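PDB 4BZP: bifunctional enzyme cysn/cysc from Mycobacterium tuberculosis, which phosphorylates adenosine 5'-phosphosulfate at the expense of ATP through the APS kinase domain seen here with ADP, a step in sulfate activation. Local coordinates for residues G5-F10 against I104-V109; Y37-D42 against V80-I85; L66-T71 against R96-D101. One frame throughout, in Å; residues are numbered along the deposited sequence. Where two conformers were deposited one is given.

Interaction 1: G5-F10 against I104-V109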
loop_
_atom_site.group_PDB
_atom_site.type_symbol
_atom_site.label_atom_id
_atom_site.label_comp_id
_atom_site.label_asym_id
_atom_site.label_seq_id
_atom_site.Cartn_x
_atom_site.Cartn_y
_atom_site.Cartn_z
ATOM N N GLY A 5 7.702 12.253 0.488
ATOM C CA GLY A 5 7.429 12.402 -0.923
ATOM C C GLY A 5 6.122 13.176 -1.158
ATOM O O GLY A 5 5.612 13.857 -0.278
ATOM N N LYS A 6 5.615 13.028 -2.339
ATOM C CA LYS A 6 4.479 13.792 -2.827
ATOM C C LYS A 6 3.767 12.915 -3.805
ATOM O O LYS A 6 4.346 11.940 -4.324
ATOM C CB LYS A 6 4.970 15.013 -3.604
ATOM C CG LYS A 6 5.971 15.903 -2.899
ATOM C CD LYS A 6 6.406 17.085 -3.689
ATOM C CE LYS A 6 7.478 17.857 -2.887
ATOM N NZ LYS A 6 8.077 18.869 -3.798
ATOM N N THR A 7 2.528 13.298 -4.133
ATOM C CA THR A 7 1.732 12.575 -5.131
ATOM C C THR A 7 1.264 13.426 -6.284
ATOM O O THR A 7 0.722 14.513 -6.081
ATOM C CB THR A 7 0.495 11.904 -4.486
ATOM O OG1 THR A 7 0.972 10.930 -3.530
ATOM C CG2 THR A 7 -0.433 11.218 -5.502
ATOM N N VAL A 8 1.485 12.929 -7.507
ATOM C CA VAL A 8 0.899 13.479 -8.696
ATOM C C VAL A 8 -0.257 12.589 -9.120
ATOM O O VAL A 8 -0.044 11.419 -9.440
ATOM C CB VAL A 8 1.938 13.564 -9.829
ATOM C CG1 VAL A 8 1.296 14.152 -11.077
ATOM C CG2 VAL A 8 3.130 14.379 -9.391
ATOM N N TRP A 9 -1.465 13.122 -9.118
ATOM C CA TRP A 9 -2.709 12.395 -9.392
ATOM C C TRP A 9 -3.186 12.839 -10.742
ATOM O O TRP A 9 -3.692 13.992 -10.916
ATOM C CB TRP A 9 -3.733 12.709 -8.314
ATOM C CG TRP A 9 -4.937 11.844 -8.268
ATOM C CD1 TRP A 9 -6.078 12.022 -8.934
ATOM C CD2 TRP A 9 -5.100 10.643 -7.470
ATOM N NE1 TRP A 9 -6.951 10.995 -8.639
ATOM C CE2 TRP A 9 -6.380 10.161 -7.716
ATOM C CE3 TRP A 9 -4.294 9.950 -6.571
ATOM C CZ2 TRP A 9 -6.872 8.994 -7.081
ATOM C CZ3 TRP A 9 -4.811 8.799 -5.982
ATOM C CH2 TRP A 9 -6.041 8.368 -6.263
ATOM N N PHE A 10 -3.044 11.988 -11.744
ATOM C CA PHE A 10 -3.550 12.312 -13.031
ATOM C C PHE A 10 -5.056 12.158 -13.096
ATOM O O PHE A 10 -5.779 11.533 -12.259
ATOM C CB PHE A 10 -2.919 11.454 -14.104
ATOM C CG PHE A 10 -1.478 11.727 -14.317
ATOM C CD1 PHE A 10 -0.529 11.102 -13.535
ATOM C CD2 PHE A 10 -1.062 12.630 -15.279
ATOM C CE1 PHE A 10 0.802 11.387 -13.697
ATOM C CE2 PHE A 10 0.269 12.919 -15.441
ATOM C CZ PHE A 10 1.212 12.249 -14.685
ATOM N N ILE A 104 0.660 15.324 3.115
ATOM C CA ILE A 104 1.421 15.019 1.909
ATOM C C ILE A 104 0.985 15.918 0.753
ATOM O O ILE A 104 -0.221 15.987 0.478
ATOM C CB ILE A 104 1.227 13.539 1.461
ATOM C CG1 ILE A 104 1.727 12.606 2.567
ATOM C CG2 ILE A 104 1.962 13.219 0.166
ATOM C CD1 ILE A 104 3.190 12.710 2.919
ATOM N N ASP A 105 1.926 16.550 0.065
ATOM C CA ASP A 105 1.635 17.364 -1.118
ATOM C C ASP A 105 0.959 16.521 -2.203
ATOM O O ASP A 105 1.334 15.377 -2.459
ATOM C CB ASP A 105 2.918 17.922 -1.711
ATOM C CG ASP A 105 3.509 19.076 -0.927
ATOM O OD1 ASP A 105 2.946 19.560 0.069
ATOM O OD2 ASP A 105 4.579 19.503 -1.393
ATOM N N PHE A 106 -0.036 17.111 -2.856
ATOM C CA PHE A 106 -0.859 16.457 -3.845
ATOM C C PHE A 106 -1.078 17.405 -4.992
ATOM O O PHE A 106 -1.437 18.583 -4.779
ATOM C CB PHE A 106 -2.207 16.090 -3.195
ATOM C CG PHE A 106 -3.239 15.434 -4.102
ATOM C CD1 PHE A 106 -4.108 16.194 -4.881
ATOM C CD2 PHE A 106 -3.357 14.062 -4.130
ATOM C CE1 PHE A 106 -5.024 15.589 -5.698
ATOM C CE2 PHE A 106 -4.338 13.454 -4.909
ATOM C CZ PHE A 106 -5.178 14.213 -5.678
ATOM N N PHE A 107 -0.895 16.906 -6.205
ATOM C CA PHE A 107 -1.099 17.693 -7.416
ATOM C C PHE A 107 -2.068 16.976 -8.322
ATOM O O PHE A 107 -1.853 15.829 -8.673
ATOM C CB PHE A 107 0.221 17.918 -8.124
ATOM C CG PHE A 107 1.274 18.537 -7.280
ATOM C CD1 PHE A 107 1.374 19.891 -7.190
ATOM C CD2 PHE A 107 2.158 17.731 -6.565
ATOM C CE1 PHE A 107 2.370 20.471 -6.402
ATOM C CE2 PHE A 107 3.134 18.303 -5.765
ATOM C CZ PHE A 107 3.229 19.666 -5.695
ATOM N N GLU A 108 -3.115 17.670 -8.741
ATOM C CA GLU A 108 -4.117 17.190 -9.699
ATOM C C GLU A 108 -3.635 17.626 -11.079
ATOM O O GLU A 108 -3.598 18.845 -11.368
ATOM C CB GLU A 108 -5.563 17.706 -9.409
ATOM C CG GLU A 108 -6.607 17.141 -10.410
ATOM C CD GLU A 108 -7.964 17.820 -10.442
ATOM O OE1 GLU A 108 -7.950 19.020 -10.606
ATOM O OE2 GLU A 108 -9.037 17.183 -10.324
ATOM N N VAL A 109 -3.299 16.688 -11.926
ATOM C CA VAL A 109 -2.783 16.953 -13.263
ATOM C C VAL A 109 -3.776 16.444 -14.271
ATOM O O VAL A 109 -4.101 15.244 -14.331
ATOM C CB VAL A 109 -1.425 16.334 -13.474
ATOM C CG1 VAL A 109 -0.987 16.556 -14.913
ATOM C CG2 VAL A 109 -0.415 16.918 -12.487
HETATM O O HOH W 1 4.620 16.108 0.735
HETATM O O HOH W 2 5.966 20.620 -3.843
#
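Thr-7 and Trp-9 turn both backbone polar groups toward 104-109. Thr-7 N donates to Asp-105 O and Thr-7 O accepts from Phe-107 N; Trp-9 N then donates to Phe-107 O at 2.8 Å, almost straight at the hydrogen (173°), and Trp-9 O accepts from Val-109 N. Phe-106 CA and Glu-108 CA add CA-H...O contacts to the same two carbonyl oxygens. This is parallel pairing in the middle of the five-stranded sheet of a P-loop kinase: strand 6-11 is the central strand, and it runs directly toward the loop that binds the ADP phosphates.

Apolar contacts form on both faces. On the face of Val-8 and Phe-10, Val-109 CG2 is 3.5 Å from Val-8 CG1, and Val-109 CG1 touches the ring of Phe-10 in one of the two conformers modelled for it. On the other face, Phe-106 CG stands anti to the backbone N (chi1 178°), and the ring tip meets Trp-9, with CZ 3.4 Å from Trp-9 CB; the Phe-106 ring and the five-membered ring of Trp-9 are oblique, their planes at 33°.

Charged and water-mediated contacts gather at the start of the strands. The extended Lys-6 lies alongside Asp-105, yet Lys-6 NZ stays 4.3 Å from Asp-105 OD2, beyond a salt bridge. One water accepts from that NZ at 2.7 Å and donates to that OD2, while a second joins Gly-5 O to Asp-105 N.

Interaction 2: Y37-D42 against V80-I85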
loop_
_atom_site.group_PDB
_atom_site.type_symbol
_atom_site.label_atom_id
_atom_site.label_comp_id
_atom_site.label_asym_id
_atom_site.label_seq_id
_atom_site.Cartn_x
_atom_site.Cartn_y
_atom_site.Cartn_z
ATOM N N TYR A 37 7.678 6.400 -8.259
ATOM C CA TYR A 37 6.960 5.159 -8.410
ATOM C C TYR A 37 5.634 5.405 -9.062
ATOM O O TYR A 37 4.869 6.240 -8.594
ATOM C CB TYR A 37 6.701 4.577 -7.023
ATOM C CG TYR A 37 6.091 3.204 -7.059
ATOM C CD1 TYR A 37 6.889 2.079 -7.236
ATOM C CD2 TYR A 37 4.728 3.031 -6.945
ATOM C CE1 TYR A 37 6.323 0.807 -7.262
ATOM C CE2 TYR A 37 4.161 1.798 -6.997
ATOM C CZ TYR A 37 4.964 0.697 -7.118
ATOM O OH TYR A 37 4.401 -0.535 -7.152
ATOM N N VAL A 38 5.361 4.640 -10.103
ATOM C CA VAL A 38 4.088 4.711 -10.814
ATOM C C VAL A 38 3.156 3.711 -10.201
ATOM O O VAL A 38 3.409 2.489 -10.255
ATOM C CB VAL A 38 4.228 4.468 -12.336
ATOM C CG1 VAL A 38 2.854 4.464 -12.994
ATOM C CG2 VAL A 38 5.130 5.519 -12.945
ATOM N N LEU A 39 2.107 4.203 -9.562
ATOM C CA LEU A 39 1.106 3.416 -8.889
ATOM C C LEU A 39 -0.119 3.321 -9.769
ATOM O O LEU A 39 -0.904 4.275 -9.892
ATOM C CB LEU A 39 0.801 4.072 -7.542
ATOM C CG LEU A 39 -0.257 3.340 -6.707
ATOM C CD1 LEU A 39 0.268 2.018 -6.236
ATOM C CD2 LEU A 39 -0.691 4.205 -5.546
ATOM N N ASP A 40 -0.234 2.168 -10.405
ATOM C CA ASP A 40 -1.294 1.977 -11.414
ATOM C C ASP A 40 -2.284 0.950 -10.850
ATOM O O ASP A 40 -1.914 -0.175 -10.495
ATOM C CB ASP A 40 -0.689 1.544 -12.752
ATOM C CG ASP A 40 -1.701 1.605 -13.930
ATOM O OD1 ASP A 40 -2.868 1.234 -13.768
ATOM O OD2 ASP A 40 -1.312 2.038 -15.038
ATOM N N GLY A 41 -3.520 1.397 -10.765
ATOM C CA GLY A 41 -4.633 0.560 -10.299
ATOM C C GLY A 41 -4.778 -0.748 -11.068
ATOM O O GLY A 41 -5.193 -1.766 -10.502
ATOM N N ASP A 42 -4.464 -0.755 -12.356
ATOM C CA ASP A 42 -4.600 -1.997 -13.118
ATOM C C ASP A 42 -3.691 -3.076 -12.526
ATOM O O ASP A 42 -4.139 -4.235 -12.367
ATOM C CB ASP A 42 -4.317 -1.787 -14.608
ATOM C CG ASP A 42 -5.457 -1.062 -15.323
ATOM O OD1 ASP A 42 -6.524 -0.853 -14.709
ATOM O OD2 ASP A 42 -5.295 -0.732 -16.533
ATOM N N VAL A 80 5.139 9.745 -5.980
ATOM C CA VAL A 80 4.126 8.796 -6.460
ATOM C C VAL A 80 3.364 9.386 -7.645
ATOM O O VAL A 80 2.930 10.527 -7.565
ATOM C CB VAL A 80 3.138 8.404 -5.361
ATOM C CG1 VAL A 80 2.173 7.304 -5.812
ATOM C CG2 VAL A 80 3.894 7.916 -4.114
ATOM N N LEU A 81 3.217 8.622 -8.696
ATOM C CA LEU A 81 2.551 9.056 -9.935
ATOM C C LEU A 81 1.390 8.133 -10.157
ATOM O O LEU A 81 1.597 6.895 -10.270
ATOM C CB LEU A 81 3.530 8.967 -11.082
ATOM C CG LEU A 81 4.755 9.862 -10.888
ATOM C CD1 LEU A 81 6.033 9.277 -11.445
ATOM C CD2 LEU A 81 4.502 11.222 -11.519
ATOM N N VAL A 82 0.166 8.655 -10.186
ATOM C CA VAL A 82 -1.051 7.817 -10.252
ATOM C C VAL A 82 -1.791 8.136 -11.527
ATOM O O VAL A 82 -2.492 9.166 -11.626
ATOM C CB VAL A 82 -1.951 8.092 -9.059
ATOM C CG1 VAL A 82 -3.161 7.150 -9.090
ATOM C CG2 VAL A 82 -1.187 7.945 -7.766
ATOM N N PRO A 83 -1.676 7.244 -12.539
ATOM C CA PRO A 83 -2.328 7.515 -13.815
ATOM C C PRO A 83 -3.713 6.931 -13.995
ATOM O O PRO A 83 -4.001 6.351 -15.093
ATOM C CB PRO A 83 -1.368 6.879 -14.795
ATOM C CG PRO A 83 -0.837 5.699 -14.072
ATOM C CD PRO A 83 -0.686 6.155 -12.656
ATOM N N ALA A 84 -4.618 7.276 -13.112
ATOM C CA ALA A 84 -6.000 6.771 -13.177
ATOM C C ALA A 84 -6.900 7.763 -13.877
ATOM O O ALA A 84 -6.659 8.976 -13.874
ATOM C CB ALA A 84 -6.504 6.456 -11.787
ATOM N N ILE A 85 -7.945 7.265 -14.496
ATOM C CA ILE A 85 -8.883 8.108 -15.201
ATOM C C ILE A 85 -9.496 9.102 -14.230
ATOM O O ILE A 85 -9.617 10.298 -14.560
ATOM C CB ILE A 85 -9.954 7.308 -15.926
ATOM C CG1 ILE A 85 -9.318 6.566 -17.107
ATOM C CG2 ILE A 85 -11.103 8.201 -16.467
ATOM C CD1 ILE A 85 -10.235 5.589 -17.766
#
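Leu-81 O receives the shortest polar bond here, from Leu-39 N at 2.8 Å, and Val-38 CA adds a CA-H...O contact to the same oxygen. One step earlier, Leu-81 N donates to Tyr-37 O at 2.9 Å. Leu-81 is thus bonded through both its N-H and its C=O, the usual pattern of parallel strands, here between the edge strand 36-38 and strand 79-82 in the sheet of a P-loop kinase.

The pattern stops at Pro-83, which has no N-H to offer the next carbonyl. Leu-39 O instead meets carbon: Pro-83 CD lies 3.3 Å from it, and Val-82 CA points a hydrogen at it in a CA-H...O contact with an angle of 160°. Past this point the two chains part, one entering helix 41-44 and the other a loop.

Side chains follow the alternation of the strands. On the face turned to helix 18-31, Val-38 and Leu-81 meet at an oblique angle, Val-38 CG2 4.1 Å from Leu-81 CD1, while Val-38 CG1, held anti to the backbone N (chi1 176°), reaches Pro-83 CD. On the other side, Leu-39 CB rests against Val-80 CG1 at 3.9 Å, beneath helix 56-75. Leu-72 and Cys-76 of the second subunit pack on Leu-39 and Tyr-37, so this edge of the sheet also takes part in the dimer contact.

Asp-40 serves as the N-cap of helix 41-44, and its two carboxylate oxygens have different neighbours. OD1 accepts from Asp-42 N at 2.9 Å, on its anti side and 21° out of the carboxylate plane. Asp-40 OD2 instead meets the proline at Pro-83 CG, 3.8 Å away, the two side chains crossing at about a right angle.

Interaction 3: L66-T71 against R96-D101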
loop_
_atom_site.group_PDB
_atom_site.type_symbol
_atom_site.label_atom_id
_atom_site.label_comp_id
_atom_site.label_asym_id
_atom_site.label_seq_id
_atom_site.Cartn_x
_atom_site.Cartn_y
_atom_site.Cartn_z
ATOM N N LEU A 66 -6.309 3.423 -3.705
ATOM C CA LEU A 66 -5.143 3.966 -4.377
ATOM C C LEU A 66 -4.693 5.237 -3.636
ATOM O O LEU A 66 -3.464 5.474 -3.478
ATOM C CB LEU A 66 -5.454 4.265 -5.859
ATOM C CG LEU A 66 -5.289 3.218 -6.964
ATOM C CD1 LEU A 66 -5.863 3.644 -8.276
ATOM C CD2 LEU A 66 -3.820 3.051 -7.216
ATOM N N SER A 67 -5.607 6.093 -3.222
ATOM C CA SER A 67 -5.191 7.296 -2.529
ATOM C C SER A 67 -4.437 7.017 -1.226
ATOM O O SER A 67 -3.472 7.709 -0.932
ATOM C CB SER A 67 -6.346 8.256 -2.308
ATOM O OG SER A 67 -7.256 7.848 -1.286
ATOM N N HIS A 68 -4.829 5.995 -0.488
ATOM C CA HIS A 68 -4.131 5.611 0.737
ATOM C C HIS A 68 -2.804 4.922 0.473
ATOM O O HIS A 68 -1.826 5.159 1.189
ATOM C CB HIS A 68 -5.048 4.722 1.590
ATOM C CG HIS A 68 -6.141 5.480 2.261
ATOM N ND1 HIS A 68 -5.941 6.336 3.325
ATOM C CD2 HIS A 68 -7.468 5.490 2.019
ATOM C CE1 HIS A 68 -7.083 6.894 3.661
ATOM N NE2 HIS A 68 -8.026 6.416 2.868
ATOM N N VAL A 69 -2.710 4.113 -0.580
ATOM C CA VAL A 69 -1.434 3.512 -0.942
ATOM C C VAL A 69 -0.482 4.604 -1.364
ATOM O O VAL A 69 0.684 4.600 -0.984
ATOM C CB VAL A 69 -1.575 2.408 -1.977
ATOM C CG1 VAL A 69 -0.216 1.908 -2.407
ATOM C CG2 VAL A 69 -2.495 1.320 -1.442
ATOM N N ALA A 70 -0.971 5.571 -2.136
ATOM C CA ALA A 70 -0.104 6.681 -2.507
ATOM C C ALA A 70 0.398 7.446 -1.301
ATOM O O ALA A 70 1.585 7.829 -1.279
ATOM C CB ALA A 70 -0.841 7.606 -3.432
ATOM N N THR A 71 -0.446 7.698 -0.313
ATOM C CA THR A 71 0.022 8.470 0.869
ATOM C C THR A 71 1.018 7.669 1.613
ATOM O O THR A 71 2.012 8.236 2.126
ATOM C CB THR A 71 -1.055 8.952 1.870
ATOM O OG1 THR A 71 -1.652 7.809 2.499
ATOM C CG2 THR A 71 -2.056 9.860 1.205
ATOM N N ARG A 96 -7.498 13.978 -2.741
ATOM C CA ARG A 96 -6.737 15.129 -2.270
ATOM C C ARG A 96 -6.847 15.195 -0.734
ATOM O O ARG A 96 -5.841 15.398 -0.068
ATOM C CB ARG A 96 -7.224 16.383 -2.910
ATOM C CG ARG A 96 -6.473 17.581 -2.369
ATOM C CD ARG A 96 -6.984 18.859 -2.972
ATOM N NE ARG A 96 -6.620 19.024 -4.390
ATOM C CZ ARG A 96 -5.497 19.552 -4.832
ATOM N NH1 ARG A 96 -4.480 19.858 -4.021
ATOM N NH2 ARG A 96 -5.310 19.682 -6.152
ATOM N N LYS A 97 -8.052 15.007 -0.216
ATOM C CA LYS A 97 -8.268 15.146 1.242
ATOM C C LYS A 97 -7.481 14.061 1.979
ATOM O O LYS A 97 -6.901 14.320 3.049
ATOM C CB LYS A 97 -9.751 15.055 1.556
ATOM C CG LYS A 97 -10.005 15.056 3.049
ATOM C CD LYS A 97 -11.489 15.133 3.281
ATOM C CE LYS A 97 -11.790 14.867 4.753
ATOM N NZ LYS A 97 -11.077 15.876 5.558
ATOM N N VAL A 98 -7.398 12.839 1.494
ATOM C CA VAL A 98 -6.587 11.822 2.107
ATOM C C VAL A 98 -5.151 12.330 2.240
ATOM O O VAL A 98 -4.474 12.099 3.261
ATOM C CB VAL A 98 -6.677 10.471 1.333
ATOM C CG1 VAL A 98 -5.606 9.506 1.755
ATOM C CG2 VAL A 98 -8.054 9.828 1.538
ATOM N N HIS A 99 -4.633 12.916 1.184
ATOM C CA HIS A 99 -3.254 13.432 1.206
ATOM C C HIS A 99 -3.127 14.602 2.158
ATOM O O HIS A 99 -2.190 14.599 2.989
ATOM C CB HIS A 99 -2.832 13.818 -0.202
ATOM C CG HIS A 99 -2.471 12.636 -1.036
ATOM N ND1 HIS A 99 -3.416 11.758 -1.528
ATOM C CD2 HIS A 99 -1.275 12.138 -1.397
ATOM C CE1 HIS A 99 -2.802 10.790 -2.190
ATOM N NE2 HIS A 99 -1.500 10.986 -2.108
ATOM N N ALA A 100 -4.048 15.535 2.109
ATOM C CA ALA A 100 -3.940 16.709 2.982
ATOM C C ALA A 100 -4.026 16.281 4.442
ATOM O O ALA A 100 -3.294 16.848 5.279
ATOM C CB ALA A 100 -5.028 17.706 2.627
ATOM N N ASP A 101 -4.908 15.356 4.755
ATOM C CA ASP A 101 -5.034 14.877 6.147
ATOM C C ASP A 101 -3.725 14.255 6.628
ATOM O O ASP A 101 -3.407 14.330 7.853
ATOM C CB ASP A 101 -6.151 13.848 6.295
ATOM C CG ASP A 101 -7.558 14.402 6.183
ATOM O OD1 ASP A 101 -7.771 15.607 6.277
ATOM O OD2 ASP A 101 -8.460 13.548 6.020
#
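Thr-71 meets the imidazole of His-99 with its methyl. In the conformer described, one of two modelled for Thr-71, CG2 lies 3.4 Å from the ring centroid and only 2° off the ring normal, a CH-pi contact over the centre of the face. The methyl is brought there by its position anti to the carbonyl carbon, with OG1 taking the place between N and C (chi1 66°). Ala-70 approaches the same ring differently, with CB at the edge, near the plane, 3.7 Å from His-99 NE2. Ser-67 O comes in obliquely, 3.4 Å from His-99 CE1. The ring's rotation is fixed from outside the pair of segments, since His-99 ND1 bonds Ala-95 O in its own helix and NE2 bonds Thr-7 OG1 in the sheet below.

A second methyl-on-histidine contact runs in the reverse sense, from helix 89-101 to helix 56-75. Val-98 and His-68 cross at about a right angle, and Val-98 CG1 lies over one face of the His-68 ring, displaced toward the rim near ND1 and CE1. The distance from that methyl to the His-68 centroid is 3.8 Å. The other branch, Val-98 CG2, meets Ser-67 OG at 3.5 Å; this hydroxyl is already bonded to Arg-64 O, one turn back in its helix. Gly-47 of the second subunit also packs on His-68.

The axes of segments 66-71 and 96-101 approach to 9.1 Å, with their N-to-C directions 30° apart. Such neighbours, running the same general way, are what right-handed beta-alpha-beta crossovers lay side by side on one face of a parallel sheet, as in the P-loop kinase fold.

Interactions 1 and 2 belong to one continuous sheet: strand 6-11, paired with 106-111 on one edge, meets strand 79-82 on the other, where Val-8 N lies 2.8 Å from Val-80 O. Interaction 3 lies on the face of that sheet bearing Thr-7 and Val-80. Ile-104 N lies 2.9 Å from His-99 O, where helix 89-101 gives way to the next strand, and Leu-66 CD2 meets Leu-39 CG at 3.6 Å, which ties the helix pair to both strand pairs. Nucleotide binding is at the C-terminal ends of the strands, where the side chains of Pro-83 and Phe-10 come within about 5 Å and 7 Å of ADP. Interactions 2 and 3 both touch the second subunit.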